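Local coordinates for protein cellobiose 2-epimerase (Ruminococcus albus, PDB 3VW5) that catalyses the reversible epimerization of cellobiose to 4-O-beta-D-glucosyl-D-mannose, working on the unmodified sugar with an (alpha/alpha)6 barrel, at residues E38-H50 with Y89-K101. The protein carries 2 engineered substitutions. Residues are numbered along the deposited sequence; the frame is centred on the assembly and turned at random.
Sequences ELDKKADKGVILH and YGGVYWMMDFEGK. Engineered in segment 38-50: E38 (natural residue Gly).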
loop_
_atom_site.group_PDB
_atom_site.type_symbol
_atom_site.label_atom_id
_atom_site.label_comp_id
_atom_site.label_asym_id
_atom_site.label_seq_id
_atom_site.Cartn_x
_atom_site.Cartn_y
_atom_site.Cartn_z
ATOM N N GLU A 38 18.106 7.161 -14.918
ATOM C CA GLU A 38 18.126 6.555 -16.249
ATOM C C GLU A 38 16.884 5.664 -16.427
ATOM O O GLU A 38 16.635 4.751 -15.632
ATOM C CB GLU A 38 19.415 5.737 -16.443
ATOM C CG GLU A 38 20.229 6.080 -17.695
ATOM C CD GLU A 38 19.873 5.198 -18.913
ATOM O OE1 GLU A 38 18.875 5.516 -19.631
ATOM O OE2 GLU A 38 20.592 4.184 -19.159
ATOM N N LEU A 39 16.113 5.941 -17.472
ATOM C CA LEU A 39 14.855 5.255 -17.737
ATOM C C LEU A 39 14.999 4.070 -18.701
ATOM O O LEU A 39 15.618 4.200 -19.750
ATOM C CB LEU A 39 13.884 6.265 -18.327
ATOM C CG LEU A 39 12.508 5.755 -18.725
ATOM C CD1 LEU A 39 11.703 5.458 -17.469
ATOM C CD2 LEU A 39 11.801 6.779 -19.641
ATOM N N ASP A 40 14.428 2.919 -18.349
ATOM C CA ASP A 40 14.411 1.762 -19.250
ATOM C C ASP A 40 13.005 1.508 -19.766
ATOM O O ASP A 40 12.253 0.752 -19.161
ATOM C CB ASP A 40 14.936 0.497 -18.558
ATOM C CG ASP A 40 15.027 -0.715 -19.507
ATOM O OD1 ASP A 40 14.998 -0.532 -20.748
ATOM O OD2 ASP A 40 15.146 -1.861 -19.010
ATOM N N LYS A 41 12.657 2.136 -20.887
ATOM C CA LYS A 41 11.317 2.006 -21.459
ATOM C C LYS A 41 10.995 0.558 -21.780
ATOM O O LYS A 41 9.835 0.181 -21.872
ATOM C CB LYS A 41 11.163 2.877 -22.709
ATOM C CG LYS A 41 11.352 4.363 -22.456
ATOM C CD LYS A 41 11.020 5.203 -23.694
ATOM C CE LYS A 41 11.215 6.701 -23.425
ATOM N NZ LYS A 41 10.347 7.559 -24.290
ATOM N N LYS A 42 12.030 -0.252 -21.926
ATOM C CA LYS A 42 11.867 -1.645 -22.300
ATOM C C LYS A 42 11.872 -2.609 -21.101
ATOM O O LYS A 42 11.853 -3.825 -21.279
ATOM C CB LYS A 42 12.962 -2.038 -23.300
ATOM C CG LYS A 42 12.435 -2.495 -24.658
ATOM C CD LYS A 42 11.982 -1.330 -25.542
ATOM C CE LYS A 42 13.075 -0.947 -26.557
ATOM N NZ LYS A 42 13.769 -2.139 -27.171
ATOM N N ALA A 43 11.903 -2.074 -19.885
ATOM C CA ALA A 43 11.893 -2.922 -18.687
ATOM C C ALA A 43 10.546 -3.625 -18.507
ATOM O O ALA A 43 9.528 -3.179 -19.032
ATOM C CB ALA A 43 12.252 -2.107 -17.436
ATOM N N ASP A 44 10.546 -4.722 -17.764
ATOM C CA ASP A 44 9.310 -5.413 -17.430
ATOM C C ASP A 44 8.407 -4.528 -16.579
ATOM O O ASP A 44 8.889 -3.757 -15.740
ATOM C CB ASP A 44 9.602 -6.703 -16.667
ATOM C CG ASP A 44 10.274 -7.760 -17.524
ATOM O OD1 ASP A 44 10.128 -7.724 -18.774
ATOM O OD2 ASP A 44 10.939 -8.642 -16.931
ATOM N N LYS A 45 7.100 -4.653 -16.794
ATOM C CA LYS A 45 6.111 -3.845 -16.097
ATOM C C LYS A 45 5.344 -4.693 -15.083
ATOM O O LYS A 45 4.579 -5.580 -15.459
ATOM C CB LYS A 45 5.140 -3.227 -17.110
ATOM C CG LYS A 45 5.828 -2.483 -18.248
ATOM C CD LYS A 45 4.837 -1.968 -19.284
ATOM C CE LYS A 45 5.507 -1.000 -20.252
ATOM N NZ LYS A 45 4.628 -0.628 -21.401
ATOM N N GLY A 46 5.555 -4.423 -13.798
ATOM C CA GLY A 46 4.931 -5.191 -12.732
ATOM C C GLY A 46 3.474 -4.815 -12.572
ATOM O O GLY A 46 3.101 -3.641 -12.724
ATOM N N VAL A 47 2.631 -5.796 -12.265
ATOM C CA VAL A 47 1.206 -5.506 -12.198
ATOM C C VAL A 47 0.806 -4.808 -10.894
ATOM O O VAL A 47 -0.104 -3.972 -10.890
ATOM C CB VAL A 47 0.314 -6.726 -12.568
ATOM C CG1 VAL A 47 1.157 -7.830 -13.221
ATOM C CG2 VAL A 47 -0.477 -7.220 -11.384
ATOM N N ILE A 48 1.495 -5.112 -9.799
ATOM C CA ILE A 48 1.298 -4.334 -8.573
ATOM C C ILE A 48 1.599 -2.840 -8.793
ATOM O O ILE A 48 0.932 -1.970 -8.238
ATOM C CB ILE A 48 2.112 -4.893 -7.387
ATOM C CG1 ILE A 48 1.167 -5.460 -6.329
ATOM C CG2 ILE A 48 2.937 -3.812 -6.740
ATOM C CD1 ILE A 48 1.831 -6.480 -5.435
ATOM N N LEU A 49 2.596 -2.562 -9.620
ATOM C CA LEU A 49 2.960 -1.206 -9.966
ATOM C C LEU A 49 1.814 -0.529 -10.714
ATOM O O LEU A 49 1.451 0.604 -10.409
ATOM C CB LEU A 49 4.247 -1.200 -10.809
ATOM C CG LEU A 49 4.662 0.087 -11.529
ATOM C CD1 LEU A 49 4.797 1.235 -10.561
ATOM C CD2 LEU A 49 5.942 -0.104 -12.325
ATOM N N HIS A 50 1.247 -1.228 -11.697
ATOM C CA HIS A 50 0.143 -0.677 -12.462
ATOM C C HIS A 50 -1.130 -0.528 -11.650
ATOM O O HIS A 50 -1.865 0.445 -11.814
ATOM C CB HIS A 50 -0.089 -1.471 -13.736
ATOM C CG HIS A 50 0.887 -1.132 -14.814
ATOM N ND1 HIS A 50 2.200 -1.550 -14.781
ATOM C CD2 HIS A 50 0.761 -0.367 -15.925
ATOM C CE1 HIS A 50 2.833 -1.080 -15.841
ATOM N NE2 HIS A 50 1.983 -0.359 -16.551
ATOM N N TYR A 89 -7.796 -18.771 -15.583
ATOM C CA TYR A 89 -7.644 -19.377 -14.259
ATOM C C TYR A 89 -8.112 -18.453 -13.145
ATOM O O TYR A 89 -8.397 -18.909 -12.045
ATOM C CB TYR A 89 -6.192 -19.792 -13.991
ATOM C CG TYR A 89 -5.685 -20.965 -14.819
ATOM C CD1 TYR A 89 -5.896 -22.281 -14.403
ATOM C CD2 TYR A 89 -4.983 -20.760 -16.006
ATOM C CE1 TYR A 89 -5.431 -23.361 -15.144
ATOM C CE2 TYR A 89 -4.522 -21.830 -16.757
ATOM C CZ TYR A 89 -4.748 -23.133 -16.322
ATOM O OH TYR A 89 -4.286 -24.214 -17.062
ATOM N N GLY A 90 -8.180 -17.153 -13.418
ATOM C CA GLY A 90 -8.488 -16.185 -12.376
ATOM C C GLY A 90 -7.296 -15.379 -11.861
ATOM O O GLY A 90 -6.146 -15.688 -12.144
ATOM N N GLY A 91 -7.573 -14.335 -11.093
ATOM C CA GLY A 91 -6.525 -13.497 -10.557
ATOM C C GLY A 91 -5.794 -12.650 -11.591
ATOM O O GLY A 91 -6.260 -12.448 -12.725
ATOM N N VAL A 92 -4.641 -12.138 -11.178
ATOM C CA VAL A 92 -3.801 -11.329 -12.037
ATOM C C VAL A 92 -2.381 -11.882 -11.996
ATOM O O VAL A 92 -1.984 -12.483 -11.003
ATOM C CB VAL A 92 -3.802 -9.853 -11.584
ATOM C CG1 VAL A 92 -5.212 -9.314 -11.565
ATOM C CG2 VAL A 92 -3.190 -9.720 -10.197
ATOM N N TYR A 93 -1.619 -11.689 -13.070
ATOM C CA TYR A 93 -0.230 -12.153 -13.099
ATOM C C TYR A 93 0.673 -11.285 -12.224
ATOM O O TYR A 93 0.229 -10.306 -11.632
ATOM C CB TYR A 93 0.303 -12.193 -14.533
ATOM C CG TYR A 93 -0.596 -12.924 -15.498
ATOM C CD1 TYR A 93 -0.764 -14.307 -15.414
ATOM C CD2 TYR A 93 -1.280 -12.235 -16.496
ATOM C CE1 TYR A 93 -1.598 -14.980 -16.300
ATOM C CE2 TYR A 93 -2.113 -12.894 -17.384
ATOM C CZ TYR A 93 -2.275 -14.266 -17.281
ATOM O OH TYR A 93 -3.104 -14.919 -18.167
ATOM N N TRP A 94 1.948 -11.650 -12.143
ATOM C CA TRP A 94 2.898 -10.914 -11.315
ATOM C C TRP A 94 3.665 -9.844 -12.121
ATOM O O TRP A 94 3.849 -8.715 -11.674
ATOM C CB TRP A 94 3.864 -11.892 -10.609
ATOM C CG TRP A 94 4.836 -11.203 -9.700
ATOM C CD1 TRP A 94 6.155 -10.951 -9.950
ATOM C CD2 TRP A 94 4.560 -10.647 -8.413
ATOM N NE1 TRP A 94 6.718 -10.273 -8.898
ATOM C CE2 TRP A 94 5.764 -10.075 -7.940
ATOM C CE3 TRP A 94 3.418 -10.577 -7.611
ATOM C CZ2 TRP A 94 5.854 -9.448 -6.702
ATOM C CZ3 TRP A 94 3.512 -9.952 -6.382
ATOM C CH2 TRP A 94 4.722 -9.397 -5.938
ATOM N N MET A 95 4.087 -10.212 -13.322
ATOM C CA MET A 95 4.991 -9.402 -14.106
ATOM C C MET A 95 4.679 -9.531 -15.580
ATOM O O MET A 95 4.564 -10.639 -16.098
ATOM C CB MET A 95 6.410 -9.901 -13.898
ATOM C CG MET A 95 7.450 -8.865 -14.253
ATOM S SD MET A 95 7.626 -7.758 -12.857
ATOM C CE MET A 95 8.043 -6.284 -13.747
ATOM N N MET A 96 4.568 -8.399 -16.262
ATOM C CA MET A 96 4.428 -8.405 -17.715
ATOM C C MET A 96 5.763 -7.963 -18.292
ATOM O O MET A 96 6.596 -7.441 -17.562
ATOM C CB MET A 96 3.318 -7.437 -18.138
ATOM C CG MET A 96 2.069 -7.499 -17.255
ATOM S SD MET A 96 1.314 -9.151 -17.100
ATOM C CE MET A 96 0.935 -9.509 -18.826
ATOM N N ASP A 97 5.994 -8.182 -19.581
ATOM C CA ASP A 97 7.128 -7.537 -20.242
ATOM C C ASP A 97 6.673 -6.147 -20.716
ATOM O O ASP A 97 5.519 -5.771 -20.494
ATOM C CB ASP A 97 7.696 -8.397 -21.379
ATOM C CG ASP A 97 6.713 -8.588 -22.539
ATOM O OD1 ASP A 97 5.780 -7.765 -22.719
ATOM O OD2 ASP A 97 6.884 -9.574 -23.287
ATOM N N PHE A 98 7.563 -5.382 -21.352
ATOM C CA PHE A 98 7.222 -4.009 -21.739
ATOM C C PHE A 98 6.086 -3.951 -22.743
ATOM O O PHE A 98 5.425 -2.915 -22.900
ATOM C CB PHE A 98 8.437 -3.242 -22.262
ATOM C CG PHE A 98 8.811 -3.559 -23.695
ATOM C CD1 PHE A 98 9.504 -4.719 -24.011
ATOM C CD2 PHE A 98 8.506 -2.668 -24.721
ATOM C CE1 PHE A 98 9.868 -4.993 -25.321
ATOM C CE2 PHE A 98 8.866 -2.938 -26.029
ATOM C CZ PHE A 98 9.551 -4.101 -26.329
ATOM N N GLU A 99 5.849 -5.069 -23.419
ATOM C CA GLU A 99 4.760 -5.138 -24.393
ATOM C C GLU A 99 3.440 -5.618 -23.812
ATOM O O GLU A 99 2.415 -5.556 -24.482
ATOM C CB GLU A 99 5.149 -6.021 -25.571
ATOM C CG GLU A 99 6.082 -5.334 -26.531
ATOM C CD GLU A 99 6.533 -6.253 -27.645
ATOM O OE1 GLU A 99 6.775 -7.455 -27.361
ATOM O OE2 GLU A 99 6.627 -5.773 -28.801
ATOM N N GLY A 100 3.468 -6.098 -22.572
ATOM C CA GLY A 100 2.250 -6.545 -21.915
ATOM C C GLY A 100 1.990 -8.029 -22.092
ATOM O O GLY A 100 0.858 -8.485 -21.951
ATOM N N LYS A 101 3.034 -8.777 -22.434
ATOM C CA LYS A 101 2.969 -10.233 -22.408
ATOM C C LYS A 101 3.350 -10.737 -21.033
ATOM O O LYS A 101 4.225 -10.173 -20.379
ATOM C CB LYS A 101 3.897 -10.859 -23.447
ATOM C CG LYS A 101 3.436 -10.630 -24.865
ATOM C CD LYS A 101 4.139 -11.563 -25.840
ATOM C CE LYS A 101 3.938 -11.091 -27.282
ATOM N NZ LYS A 101 4.612 -9.759 -27.524
#
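K42 lays its aliphatic chain across the ring of F98 at one end of a short antiparallel strand pair, 45-46 against 95-96, at the edge of an antiparallel sheet whose outermost strand, 45-46, leads straight into helix 47-64 of the (alpha/alpha)6 barrel. The lysine bends beyond CB, and its CG sits 3.5 Å from the centroid of the F98 ring, almost on the ring normal: a CH-pi contact, with CG of E99 on the opposite face. That ring is brought alongside K42 by a chi1 of 79°, which sets CG of F98 between its own backbone N and carbonyl carbon. D44 follows, its CB lying beside O of M96 and CE of M95.

K45 and M96 form the hydrogen-bonded pair, N to O in both directions; the bond from M96 N to K45 O is the straighter. From there the K45 side chain runs extended past F98, and NZ donates to F98 O (2.8 Å), tilted 18° from the carbonyl plane. The same ammonium makes a salt bridge to D23 and a hydrogen bond to G27 O, so this buried lysine joins the loop of D23 and G27 to the turn at F98. A methionine in its place would probably leave D23 without its mate and let the turn carrying F98 drift.

G46, the N-cap of helix 47-64, forms the non-hydrogen-bonded antiparallel pair with M95, and SD of M95 lies 3.7 Å from G46 CA. As the helix starts, V47 N donates to W94 O (3.2 Å) along a nearly straight line, 176°. V47 CG2 meets V92 CG2 while CG1 approaches M96 SD; V47 also packs on C84 of helix 67-84 and N111 of helix 109-126. Last comes I48, whose CD1 comes obliquely to the six-membered ring of W94, 4.0 Å from its CZ3.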